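Local coordinates for putative exported protein (Burkholderia pseudomallei, PDB 4JGB), which is of unknown function but probably binds NAD(P)H through a Rossmann-type fold and may act as an oxidoreductase on CH-NH groups, at residues Ala157-Pro162 against Asn183-Ala188; Ala9-Thr14 against Asp67-Ala72; Ala108-Val113 against Trp151-Pro156; Gly167-Gly172 against Ala192-Asp197. All blocks are in the same frame, centred on the assembly; numbering follows the deposited sequence.

Contact 1: Ala157-Pro162 against Asn183-Ala188; sequences AALIAP and NSKISA
The carbonyl oxygen of Leu159 is met by two neighbouring residues of 183-188: Ile186 N donates to Leu159 O at 2.9 Å, nearly along the C=O axis, and Lys185 CA adds a CH...O contact to Leu159 O at 3.3 Å. One residue earlier a side chain stands in for a backbone acceptor. Ser184 OG, anti to its backbone N (chi1 174°), reaches across to accept Ala158 N at 2.9 Å in an almost straight bond (173°), and it also lies against the methyl of Ala157. Beside it, the bond from Leu159 N to Ser184 O is bent and weak. The two short strands, 159-161 and 185-187, run parallel, 13° apart, as a small, weakly bonded two-stranded sheet beside the central one of the Rossmann-type fold, linked to it by the backbone bond of Lys185 with Tyr213. At its far end Ala188 N donates to Ala161 O at 2.9 Å from above the carbonyl plane. Helix 188-201 starts here, N-capped by Ser187, whose OG bonds to Asp190 N and to Glu164 O. On the solvent-facing side Leu159 and the extended Lys185 chain lie alongside each other, Leu159 CD1 against Lys185 CG at 3.8 Å. On the other face Ile160 CD1 packs on Ile186 CG2 at 3.8 Å, and Ala157 CB touches Ile186 CG2 at 3.9 Å. Tyr191 of the helix packs against both isoleucines.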
loop_
_atom_site.group_PDB
_atom_site.type_symbol
_atom_site.label_atom_id
_atom_site.label_comp_id
_atom_site.label_asym_id
_atom_site.label_seq_id
_atom_site.Cartn_x
_atom_site.Cartn_y
_atom_site.Cartn_z
ATOM N N ALA A 157 10.096 -2.252 -1.565
ATOM C CA ALA A 157 11.511 -2.406 -1.306
ATOM C C ALA A 157 12.170 -1.035 -1.093
ATOM O O ALA A 157 11.578 -0.003 -1.416
ATOM C CB ALA A 157 12.150 -3.129 -2.483
ATOM N N ALA A 158 13.424 -1.032 -0.622
ATOM C CA ALA A 158 14.182 0.215 -0.390
ATOM C C ALA A 158 14.312 1.014 -1.662
ATOM O O ALA A 158 14.492 2.228 -1.646
ATOM C CB ALA A 158 15.568 -0.082 0.173
ATOM N N LEU A 159 14.260 0.326 -2.785
ATOM C CA LEU A 159 14.362 1.033 -4.025
ATOM C C LEU A 159 13.234 0.555 -4.923
ATOM O O LEU A 159 13.177 -0.625 -5.289
ATOM C CB LEU A 159 15.733 0.754 -4.648
ATOM C CG LEU A 159 16.080 1.375 -5.981
ATOM C CD1 LEU A 159 17.540 1.106 -6.330
ATOM C CD2 LEU A 159 15.185 0.855 -7.102
ATOM N N ILE A 160 12.373 1.481 -5.324
ATOM C CA ILE A 160 11.264 1.133 -6.210
ATOM C C ILE A 160 11.115 2.212 -7.273
ATOM O O ILE A 160 10.961 3.385 -6.954
ATOM C CB ILE A 160 9.942 0.904 -5.426
ATOM C CG1 ILE A 160 8.750 0.704 -6.379
ATOM C CG2 ILE A 160 9.623 2.102 -4.514
ATOM C CD1 ILE A 160 7.508 0.160 -5.652
ATOM N N ALA A 161 11.153 1.814 -8.537
ATOM C CA ALA A 161 11.018 2.765 -9.639
ATOM C C ALA A 161 10.469 2.011 -10.854
ATOM O O ALA A 161 10.545 0.787 -10.883
ATOM C CB ALA A 161 12.394 3.376 -9.966
ATOM N N PRO A 162 9.917 2.730 -11.858
ATOM C CA PRO A 162 9.532 2.052 -13.102
ATOM C C PRO A 162 10.698 1.216 -13.618
ATOM O O PRO A 162 11.865 1.638 -13.528
ATOM C CB PRO A 162 9.216 3.217 -14.062
ATOM C CG PRO A 162 8.830 4.353 -13.177
ATOM C CD PRO A 162 9.697 4.193 -11.949
ATOM N N ASN A 183 21.150 -5.517 -2.178
ATOM C CA ASN A 183 20.163 -4.565 -2.696
ATOM C C ASN A 183 18.740 -5.010 -2.428
ATOM O O ASN A 183 18.386 -6.199 -2.658
ATOM C CB ASN A 183 20.316 -4.344 -4.204
ATOM C CG ASN A 183 21.523 -3.461 -4.560
ATOM O OD1 ASN A 183 22.374 -3.842 -5.353
ATOM N ND2 ASN A 183 21.557 -2.272 -4.006
ATOM N N SER A 184 17.939 -4.040 -1.974
ATOM C CA SER A 184 16.509 -4.186 -1.793
ATOM C C SER A 184 15.872 -3.396 -2.930
ATOM O O SER A 184 15.825 -2.178 -2.913
ATOM C CB SER A 184 16.081 -3.656 -0.406
ATOM O OG SER A 184 14.670 -3.665 -0.241
ATOM N N LYS A 185 15.462 -4.108 -3.973
ATOM C CA LYS A 185 14.944 -3.462 -5.169
ATOM C C LYS A 185 13.666 -4.150 -5.683
ATOM O O LYS A 185 13.528 -5.374 -5.637
ATOM C CB LYS A 185 15.972 -3.515 -6.300
ATOM C CG LYS A 185 17.254 -2.690 -6.152
ATOM C CD LYS A 185 18.025 -2.817 -7.482
ATOM C CE LYS A 185 19.444 -2.233 -7.456
ATOM N NZ LYS A 185 20.234 -2.562 -8.679
ATOM N N ILE A 186 12.771 -3.348 -6.223
ATOM C CA ILE A 186 11.603 -3.878 -6.922
ATOM C C ILE A 186 11.199 -2.837 -7.967
ATOM O O ILE A 186 11.209 -1.646 -7.666
ATOM C CB ILE A 186 10.436 -4.226 -5.943
ATOM C CG1 ILE A 186 9.392 -5.147 -6.607
ATOM C CG2 ILE A 186 9.700 -2.968 -5.460
ATOM C CD1 ILE A 186 9.828 -6.579 -6.797
ATOM N N SER A 187 10.835 -3.279 -9.174
ATOM C CA SER A 187 10.272 -2.362 -10.166
ATOM C C SER A 187 8.846 -2.066 -9.723
ATOM O O SER A 187 8.227 -2.853 -9.001
ATOM C CB SER A 187 10.270 -2.958 -11.585
ATOM O OG SER A 187 9.158 -3.838 -11.759
ATOM N N ALA A 188 8.338 -0.908 -10.138
ATOM C CA ALA A 188 7.031 -0.470 -9.722
ATOM C C ALA A 188 5.956 -1.403 -10.341
ATOM O O ALA A 188 4.932 -1.693 -9.732
ATOM C CB ALA A 188 6.833 1.010 -10.107
#

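Contact 2: Ala9-Thr14 against Asp67-Ala72; sequences ALFGAT and DVVASA. With EDO (1,2-ethanediol), chain C.
Ala9, Leu10 and Phe11 pair in parallel with Val69, Ala70 and Ser71, joining the first strand of the Rossmann-type sheet to strand 68-71 at an angle of 15°. The backbone bonds form an unbroken ladder: Ala9 N donates to Val68 O, Ala70 N to Ala9 O at 2.8 Å, Phe11 N to Ala70 O and finally Ala72 N to Phe11 O. Apolar contacts line both faces. On one, Leu10 has CG anti to its backbone N (chi1 177°), and its CD1 branch leans across the strand gap onto Ala70 CB at 3.6 Å and Ala72 CB at 3.8 Å. On the other, the edge of the Phe11 ring meets Val69, CE2 to CG2 at 4.2 Å, while Leu90 of helix 83-97 packs on both. Gly12, at positive phi (79°), turns the chain into the glycine-rich GxxGxxG loop that in relatives holds the dinucleotide phosphates. Here that loop carries 1,2-ethanediol, probably from the crystallisation liquor and also bonded to Gln77 OE1; Thr14 N donates to its O1 at 3.1 Å.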
loop_
_atom_site.group_PDB
_atom_site.type_symbol
_atom_site.label_atom_id
_atom_site.label_comp_id
_atom_site.label_asym_id
_atom_site.label_seq_id
_atom_site.Cartn_x
_atom_site.Cartn_y
_atom_site.Cartn_z
ATOM N N ALA A 9 -11.511 -0.085 -4.836
ATOM C CA ALA A 9 -11.443 1.377 -4.769
ATOM C C ALA A 9 -10.029 1.737 -4.352
ATOM O O ALA A 9 -9.458 1.120 -3.463
ATOM C CB ALA A 9 -12.446 1.938 -3.770
ATOM N N LEU A 10 -9.463 2.745 -5.000
ATOM C CA LEU A 10 -8.026 2.987 -4.882
ATOM C C LEU A 10 -7.788 4.482 -4.744
ATOM O O LEU A 10 -8.221 5.233 -5.627
ATOM C CB LEU A 10 -7.328 2.427 -6.147
ATOM C CG LEU A 10 -5.804 2.674 -6.203
ATOM C CD1 LEU A 10 -5.124 1.849 -5.117
ATOM C CD2 LEU A 10 -5.208 2.370 -7.579
ATOM N N PHE A 11 -7.174 4.913 -3.628
ATOM C CA PHE A 11 -6.661 6.280 -3.451
ATOM C C PHE A 11 -5.217 6.368 -3.977
ATOM O O PHE A 11 -4.485 5.392 -3.925
ATOM C CB PHE A 11 -6.712 6.710 -1.964
ATOM C CG PHE A 11 -8.109 6.940 -1.445
ATOM C CD1 PHE A 11 -8.708 8.208 -1.524
ATOM C CD2 PHE A 11 -8.846 5.885 -0.909
ATOM C CE1 PHE A 11 -10.020 8.411 -1.073
ATOM C CE2 PHE A 11 -10.151 6.078 -0.436
ATOM C CZ PHE A 11 -10.741 7.345 -0.523
ATOM N N GLY A 12 -4.827 7.528 -4.499
ATOM C CA GLY A 12 -3.468 7.722 -4.994
ATOM C C GLY A 12 -3.212 7.131 -6.367
ATOM O O GLY A 12 -2.051 6.918 -6.738
ATOM N N ALA A 13 -4.278 6.860 -7.124
ATOM C CA ALA A 13 -4.167 6.182 -8.432
ATOM C C ALA A 13 -3.351 6.880 -9.559
ATOM O O ALA A 13 -3.000 6.205 -10.560
ATOM C CB ALA A 13 -5.544 5.734 -8.952
ATOM N N THR A 14 -3.030 8.172 -9.427
ATOM C CA THR A 14 -2.285 8.851 -10.491
ATOM C C THR A 14 -0.800 8.825 -10.203
ATOM O O THR A 14 -0.007 9.314 -11.014
ATOM C CB THR A 14 -2.651 10.339 -10.687
ATOM O OG1 THR A 14 -2.328 11.077 -9.501
ATOM C CG2 THR A 14 -4.091 10.522 -10.984
ATOM N N ASP A 67 -15.428 -4.258 -2.809
ATOM C CA ASP A 67 -14.846 -5.444 -2.134
ATOM C C ASP A 67 -13.592 -5.092 -1.359
ATOM O O ASP A 67 -13.317 -5.679 -0.305
ATOM C CB ASP A 67 -14.519 -6.563 -3.128
ATOM C CG ASP A 67 -15.720 -7.027 -3.872
ATOM O OD1 ASP A 67 -16.699 -7.371 -3.200
ATOM O OD2 ASP A 67 -15.683 -7.042 -5.120
ATOM N N VAL A 68 -12.820 -4.136 -1.880
ATOM C CA VAL A 68 -11.479 -3.868 -1.360
ATOM C C VAL A 68 -11.242 -2.358 -1.385
ATOM O O VAL A 68 -11.560 -1.682 -2.362
ATOM C CB VAL A 68 -10.415 -4.592 -2.225
ATOM C CG1 VAL A 68 -8.958 -4.235 -1.849
ATOM C CG2 VAL A 68 -10.663 -6.102 -2.206
ATOM N N VAL A 69 -10.661 -1.819 -0.327
ATOM C CA VAL A 69 -10.159 -0.450 -0.450
ATOM C C VAL A 69 -8.622 -0.450 -0.341
ATOM O O VAL A 69 -8.042 -1.085 0.559
ATOM C CB VAL A 69 -10.867 0.503 0.532
ATOM C CG1 VAL A 69 -10.504 0.143 1.962
ATOM C CG2 VAL A 69 -10.476 1.937 0.257
ATOM N N ALA A 70 -7.957 0.218 -1.283
ATOM C CA ALA A 70 -6.477 0.319 -1.259
ATOM C C ALA A 70 -5.986 1.773 -1.267
ATOM O O ALA A 70 -6.579 2.641 -1.903
ATOM C CB ALA A 70 -5.849 -0.479 -2.431
ATOM N N SER A 71 -4.893 2.035 -0.569
ATOM C CA SER A 71 -4.268 3.348 -0.617
ATOM C C SER A 71 -2.848 3.215 -1.196
ATOM O O SER A 71 -2.025 2.450 -0.677
ATOM C CB SER A 71 -4.276 3.985 0.785
ATOM O OG SER A 71 -3.300 5.011 0.907
ATOM N N ALA A 72 -2.570 3.978 -2.248
ATOM C CA ALA A 72 -1.357 3.804 -3.058
ATOM C C ALA A 72 -0.486 5.042 -3.140
ATOM O O ALA A 72 0.351 5.160 -4.036
ATOM C CB ALA A 72 -1.731 3.364 -4.464
HETATM C C1 EDO C . -3.697 11.715 -7.119
HETATM O O1 EDO C . -3.419 10.305 -7.260
HETATM C C2 EDO C . -5.164 11.947 -7.446
HETATM O O2 EDO C . -5.718 10.639 -7.596
#

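Contact 3: Ala108-Val113 against Trp151-Pro156; sequences AGTLEV and WTFFSP
Phe153, leaving strand 150-155 with CG anti to its backbone N (chi1 178°), meets Thr110 tip to tip. Thr110 OG1 lies at the ring edge, in its plane, 3.6 Å from Phe153 CE2, and the threonine methyl CG2 is 4.1 Å from the same Phe153 CE2. The hydroxyl already has a firm partner, Gly107 O. Tyr140 of helix 130-143 adds a ring contact to Phe153, the planes inclined at about 50°. Phe154 turns to the other face of the sheet, toward Tyr191. Ser155 returns to the first face: its OG stands 3.3 Å from Thr110 OG1 and takes a weak hydrogen bond from Gly107 N, so two hydroxyls and the Gly107 backbone gather in a small, buried polar cluster. Ser155 CB packs on Leu111 CD2 at 3.8 Å. At Pro156 the carbonyl oxygen does the touching, 3.4 Å from Ala108 CB and 4.0 Å from Leu111 CD1. The opposing residues keep a compact shape because 108-110 is a 3-10 turn, closed by Leu111 N donating to Ala108 O at 3.0 Å. Two connections thus meet just beyond the C-terminal ends of neighbouring parallel strands, 101-105 and 150-155, the edge of the sheet where Rossmann-type domains characteristically place their cofactor and substrate sites.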
loop_
_atom_site.group_PDB
_atom_site.type_symbol
_atom_site.label_atom_id
_atom_site.label_comp_id
_atom_site.label_asym_id
_atom_site.label_seq_id
_atom_site.Cartn_x
_atom_site.Cartn_y
_atom_site.Cartn_z
ATOM N N ALA A 108 9.571 1.135 3.217
ATOM C CA ALA A 108 10.784 0.323 3.265
ATOM C C ALA A 108 11.547 0.501 4.591
ATOM O O ALA A 108 12.123 -0.448 5.095
ATOM C CB ALA A 108 11.681 0.661 2.069
ATOM N N GLY A 109 11.493 1.695 5.172
ATOM C CA GLY A 109 12.126 1.947 6.475
ATOM C C GLY A 109 11.616 1.073 7.629
ATOM O O GLY A 109 12.353 0.849 8.583
ATOM N N THR A 110 10.363 0.564 7.516
ATOM C CA THR A 110 9.762 -0.344 8.508
ATOM C C THR A 110 10.207 -1.805 8.354
ATOM O O THR A 110 9.841 -2.669 9.168
ATOM C CB THR A 110 8.213 -0.363 8.425
ATOM O OG1 THR A 110 7.790 -1.053 7.235
ATOM C CG2 THR A 110 7.662 1.004 8.369
ATOM N N LEU A 111 10.951 -2.118 7.294
ATOM C CA LEU A 111 11.234 -3.523 7.019
ATOM C C LEU A 111 12.136 -4.056 8.144
ATOM O O LEU A 111 13.096 -3.396 8.571
ATOM C CB LEU A 111 11.868 -3.720 5.635
ATOM C CG LEU A 111 11.034 -3.342 4.390
ATOM C CD1 LEU A 111 11.887 -3.482 3.141
ATOM C CD2 LEU A 111 9.779 -4.212 4.279
ATOM N N GLU A 112 11.812 -5.237 8.636
ATOM C CA GLU A 112 12.526 -5.799 9.770
ATOM C C GLU A 112 13.853 -6.401 9.338
ATOM O O GLU A 112 13.879 -7.224 8.434
ATOM C CB GLU A 112 11.646 -6.858 10.417
ATOM C CG GLU A 112 12.298 -7.550 11.585
ATOM C CD GLU A 112 11.296 -8.349 12.363
ATOM O OE1 GLU A 112 10.498 -7.741 13.081
ATOM O OE2 GLU A 112 11.299 -9.586 12.224
ATOM N N VAL A 113 14.958 -6.002 9.973
ATOM C CA VAL A 113 16.278 -6.548 9.604
ATOM C C VAL A 113 16.725 -7.655 10.560
ATOM O O VAL A 113 17.585 -8.439 10.221
ATOM C CB VAL A 113 17.385 -5.460 9.505
ATOM C CG1 VAL A 113 17.066 -4.449 8.415
ATOM C CG2 VAL A 113 17.608 -4.750 10.844
ATOM N N TRP A 151 -6.589 -6.307 6.874
ATOM C CA TRP A 151 -5.689 -5.321 6.365
ATOM C C TRP A 151 -4.344 -5.945 6.057
ATOM O O TRP A 151 -3.984 -6.997 6.606
ATOM C CB TRP A 151 -5.597 -4.114 7.333
ATOM C CG TRP A 151 -5.077 -4.465 8.712
ATOM C CD1 TRP A 151 -5.819 -4.678 9.863
ATOM C CD2 TRP A 151 -3.703 -4.629 9.088
ATOM N NE1 TRP A 151 -4.985 -4.950 10.922
ATOM C CE2 TRP A 151 -3.683 -4.933 10.478
ATOM C CE3 TRP A 151 -2.492 -4.550 8.390
ATOM C CZ2 TRP A 151 -2.483 -5.180 11.184
ATOM C CZ3 TRP A 151 -1.280 -4.783 9.102
ATOM C CH2 TRP A 151 -1.299 -5.113 10.474
ATOM N N THR A 152 -3.618 -5.296 5.149
ATOM C CA THR A 152 -2.249 -5.662 4.802
ATOM C C THR A 152 -1.442 -4.375 4.652
ATOM O O THR A 152 -1.877 -3.432 3.982
ATOM C CB THR A 152 -2.197 -6.469 3.478
ATOM O OG1 THR A 152 -2.690 -7.783 3.727
ATOM C CG2 THR A 152 -0.737 -6.614 2.970
ATOM N N PHE A 153 -0.278 -4.322 5.288
ATOM C CA PHE A 153 0.560 -3.141 5.214
ATOM C C PHE A 153 1.698 -3.554 4.293
ATOM O O PHE A 153 2.592 -4.291 4.713
ATOM C CB PHE A 153 1.027 -2.818 6.622
ATOM C CG PHE A 153 1.963 -1.644 6.735
ATOM C CD1 PHE A 153 1.474 -0.334 6.775
ATOM C CD2 PHE A 153 3.340 -1.851 6.883
ATOM C CE1 PHE A 153 2.357 0.736 6.926
ATOM C CE2 PHE A 153 4.220 -0.777 7.016
ATOM C CZ PHE A 153 3.726 0.518 7.043
ATOM N N PHE A 154 1.622 -3.143 3.030
ATOM C CA PHE A 154 2.457 -3.707 1.973
ATOM C C PHE A 154 3.606 -2.763 1.616
ATOM O O PHE A 154 3.428 -1.932 0.749
ATOM C CB PHE A 154 1.625 -4.024 0.690
ATOM C CG PHE A 154 2.210 -5.160 -0.152
ATOM C CD1 PHE A 154 3.520 -5.091 -0.645
ATOM C CD2 PHE A 154 1.463 -6.302 -0.422
ATOM C CE1 PHE A 154 4.075 -6.134 -1.351
ATOM C CE2 PHE A 154 2.002 -7.347 -1.158
ATOM C CZ PHE A 154 3.310 -7.266 -1.631
ATOM N N SER A 155 4.770 -2.889 2.272
ATOM C CA SER A 155 5.912 -1.980 2.021
ATOM C C SER A 155 6.668 -2.295 0.747
ATOM O O SER A 155 6.935 -3.466 0.472
ATOM C CB SER A 155 6.930 -1.988 3.182
ATOM O OG SER A 155 6.282 -1.623 4.395
ATOM N N PRO A 156 7.013 -1.254 -0.025
ATOM C CA PRO A 156 7.894 -1.403 -1.172
ATOM C C PRO A 156 9.271 -1.737 -0.662
ATOM O O PRO A 156 9.571 -1.525 0.528
ATOM C CB PRO A 156 7.980 0.039 -1.779
ATOM C CG PRO A 156 6.920 0.839 -1.108
ATOM C CD PRO A 156 6.617 0.148 0.208
#

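Contact 4: Gly167-Gly172 against Ala192-Asp197; sequences GRFRTG and AIAFVD
Gly167 and Ile193 bring the two backbones nearest, their CA atoms 6.5 Å apart; one belongs to a loop leading into the edge strand 170-172, the other to helix 188-201. Gly167 adopts a positive phi (74°), and its bare CA receives the tip of Ile193, CD1 to CA at 3.7 Å. Its N-H is bound to Asp190 OD1 in the same helix. Two residues on, Phe169 carries most of the contact. Its CG sits between the backbone N and the carbonyl carbon (chi1 50°), which turns the ring onto the helix. Ile193 CG2 lies at the ring edge, in plane, 3.7 Å from Phe169 CE2, while Ala194 CB comes up obliquely to within 3.5 Å of Phe169 CE1. The ring tip presses on the helix backbone, Phe169 CZ being 3.6 Å from Ala194 N. Ala211 of strand 207-212 touches both Phe169 and Ala194. Asp197 OD2 comes to the ring edge, near its plane, 4.2 Å from Phe169 CZ, with OD1 in a salt bridge to Arg28. No hydrogen bond joins the segments: cohesion is apolar, with perhaps a slight electrostatic gain where the carboxylate faces the ring's CH edge.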
loop_
_atom_site.group_PDB
_atom_site.type_symbol
_atom_site.label_atom_id
_atom_site.label_comp_id
_atom_site.label_asym_id
_atom_site.label_seq_id
_atom_site.Cartn_x
_atom_site.Cartn_y
_atom_site.Cartn_z
ATOM N N GLY A 167 7.166 -10.354 -13.298
ATOM C CA GLY A 167 6.310 -11.258 -12.526
ATOM C C GLY A 167 7.121 -12.229 -11.687
ATOM O O GLY A 167 6.560 -13.194 -11.147
ATOM N N ARG A 168 8.431 -11.968 -11.582
ATOM C CA ARG A 168 9.368 -12.794 -10.814
ATOM C C ARG A 168 10.060 -11.977 -9.711
ATOM O O ARG A 168 10.856 -11.083 -9.984
ATOM C CB ARG A 168 10.402 -13.463 -11.735
ATOM C CG ARG A 168 9.789 -14.447 -12.742
ATOM C CD ARG A 168 10.821 -15.151 -13.629
ATOM N NE ARG A 168 11.723 -14.213 -14.309
ATOM C CZ ARG A 168 11.527 -13.689 -15.531
ATOM N NH1 ARG A 168 10.452 -14.010 -16.249
ATOM N NH2 ARG A 168 12.424 -12.843 -16.053
ATOM N N PHE A 169 9.742 -12.304 -8.472
ATOM C CA PHE A 169 10.200 -11.540 -7.316
ATOM C C PHE A 169 9.897 -12.380 -6.080
ATOM O O PHE A 169 9.027 -13.306 -6.115
ATOM C CB PHE A 169 9.479 -10.160 -7.240
ATOM C CG PHE A 169 7.967 -10.253 -7.363
ATOM C CD1 PHE A 169 7.194 -10.562 -6.271
ATOM C CD2 PHE A 169 7.338 -10.092 -8.612
ATOM C CE1 PHE A 169 5.805 -10.692 -6.392
ATOM C CE2 PHE A 169 5.967 -10.223 -8.739
ATOM C CZ PHE A 169 5.201 -10.529 -7.624
ATOM N N ARG A 170 10.598 -12.079 -4.984
ATOM C CA ARG A 170 10.322 -12.720 -3.704
ATOM C C ARG A 170 9.366 -11.848 -2.888
ATOM O O ARG A 170 9.335 -10.620 -3.056
ATOM C CB ARG A 170 11.619 -12.947 -2.932
ATOM C CG ARG A 170 12.573 -13.913 -3.663
ATOM C CD ARG A 170 13.862 -14.081 -2.876
ATOM N NE ARG A 170 14.808 -12.976 -3.041
ATOM C CZ ARG A 170 15.920 -12.831 -2.327
ATOM N NH1 ARG A 170 16.225 -13.705 -1.361
ATOM N NH2 ARG A 170 16.726 -11.811 -2.568
ATOM N N THR A 171 8.647 -12.494 -1.966
ATOM C CA THR A 171 7.722 -11.855 -1.050
ATOM C C THR A 171 7.873 -12.503 0.329
ATOM O O THR A 171 8.339 -13.638 0.437
ATOM C CB THR A 171 6.257 -12.085 -1.479
ATOM O OG1 THR A 171 6.044 -13.486 -1.649
ATOM C CG2 THR A 171 5.949 -11.367 -2.777
ATOM N N GLY A 172 7.457 -11.769 1.369
ATOM C CA GLY A 172 7.524 -12.220 2.762
ATOM C C GLY A 172 6.824 -11.240 3.693
ATOM O O GLY A 172 6.402 -10.154 3.269
ATOM N N ALA A 192 3.447 -3.730 -8.207
ATOM C CA ALA A 192 2.020 -3.754 -8.519
ATOM C C ALA A 192 1.505 -5.224 -8.737
ATOM O O ALA A 192 0.435 -5.600 -8.252
ATOM C CB ALA A 192 1.736 -2.864 -9.736
ATOM N N ILE A 193 2.265 -6.052 -9.446
ATOM C CA ILE A 193 1.913 -7.494 -9.508
ATOM C C ILE A 193 1.743 -8.047 -8.079
ATOM O O ILE A 193 0.712 -8.600 -7.769
ATOM C CB ILE A 193 2.910 -8.338 -10.347
ATOM C CG1 ILE A 193 2.885 -7.850 -11.821
ATOM C CG2 ILE A 193 2.571 -9.842 -10.213
ATOM C CD1 ILE A 193 3.785 -8.545 -12.819
ATOM N N ALA A 194 2.755 -7.904 -7.235
ATOM C CA ALA A 194 2.681 -8.344 -5.836
ATOM C C ALA A 194 1.460 -7.834 -5.064
ATOM O O ALA A 194 0.805 -8.604 -4.329
ATOM C CB ALA A 194 3.964 -8.002 -5.080
ATOM N N PHE A 195 1.153 -6.547 -5.248
ATOM C CA PHE A 195 0.181 -5.836 -4.434
ATOM C C PHE A 195 -1.189 -6.388 -4.811
ATOM O O PHE A 195 -1.985 -6.790 -3.936
ATOM C CB PHE A 195 0.289 -4.314 -4.717
ATOM C CG PHE A 195 -0.547 -3.435 -3.815
ATOM C CD1 PHE A 195 -1.912 -3.238 -4.059
ATOM C CD2 PHE A 195 0.048 -2.720 -2.776
ATOM C CE1 PHE A 195 -2.660 -2.376 -3.266
ATOM C CE2 PHE A 195 -0.715 -1.860 -1.976
ATOM C CZ PHE A 195 -2.065 -1.678 -2.240
ATOM N N VAL A 196 -1.441 -6.459 -6.119
ATOM C CA VAL A 196 -2.719 -6.978 -6.617
ATOM C C VAL A 196 -2.843 -8.510 -6.372
ATOM O O VAL A 196 -3.944 -9.003 -6.105
ATOM C CB VAL A 196 -2.929 -6.606 -8.115
ATOM C CG1 VAL A 196 -4.171 -7.291 -8.663
ATOM C CG2 VAL A 196 -3.030 -5.079 -8.323
ATOM N N ASP A 197 -1.736 -9.259 -6.435
ATOM C CA ASP A 197 -1.776 -10.715 -6.081
ATOM C C ASP A 197 -2.248 -10.824 -4.623
ATOM O O ASP A 197 -3.024 -11.714 -4.263
ATOM C CB ASP A 197 -0.387 -11.407 -6.155
ATOM C CG ASP A 197 0.089 -11.710 -7.574
ATOM O OD1 ASP A 197 -0.678 -11.677 -8.554
ATOM O OD2 ASP A 197 1.286 -12.023 -7.691
#

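From the N terminus, contact 2 closes first, bringing strand 68-71 beside strand 7-11 after helices 16-27 and 56-63 and strands 31-36 and 47-50. Contact 3 follows in series, tying the turn after strand 101-105 to the end of strand 150-155 over the loop that includes helix 130-143. Contacts 1 and 4 then cross: 157-162, 167-172, 183-188 and 192-197 alternate, interlocking the small sheet, the edge strand and helix 188-201. They meet where Ile186 touches Phe169. Ala108 packs on Ala158, joining contacts 3 and 1. Helix 188-201 reaches back over the central sheet, with Phe154 against Ala194 and Phe195 against Ala70, which connects contact 4 to contacts 3 and 2.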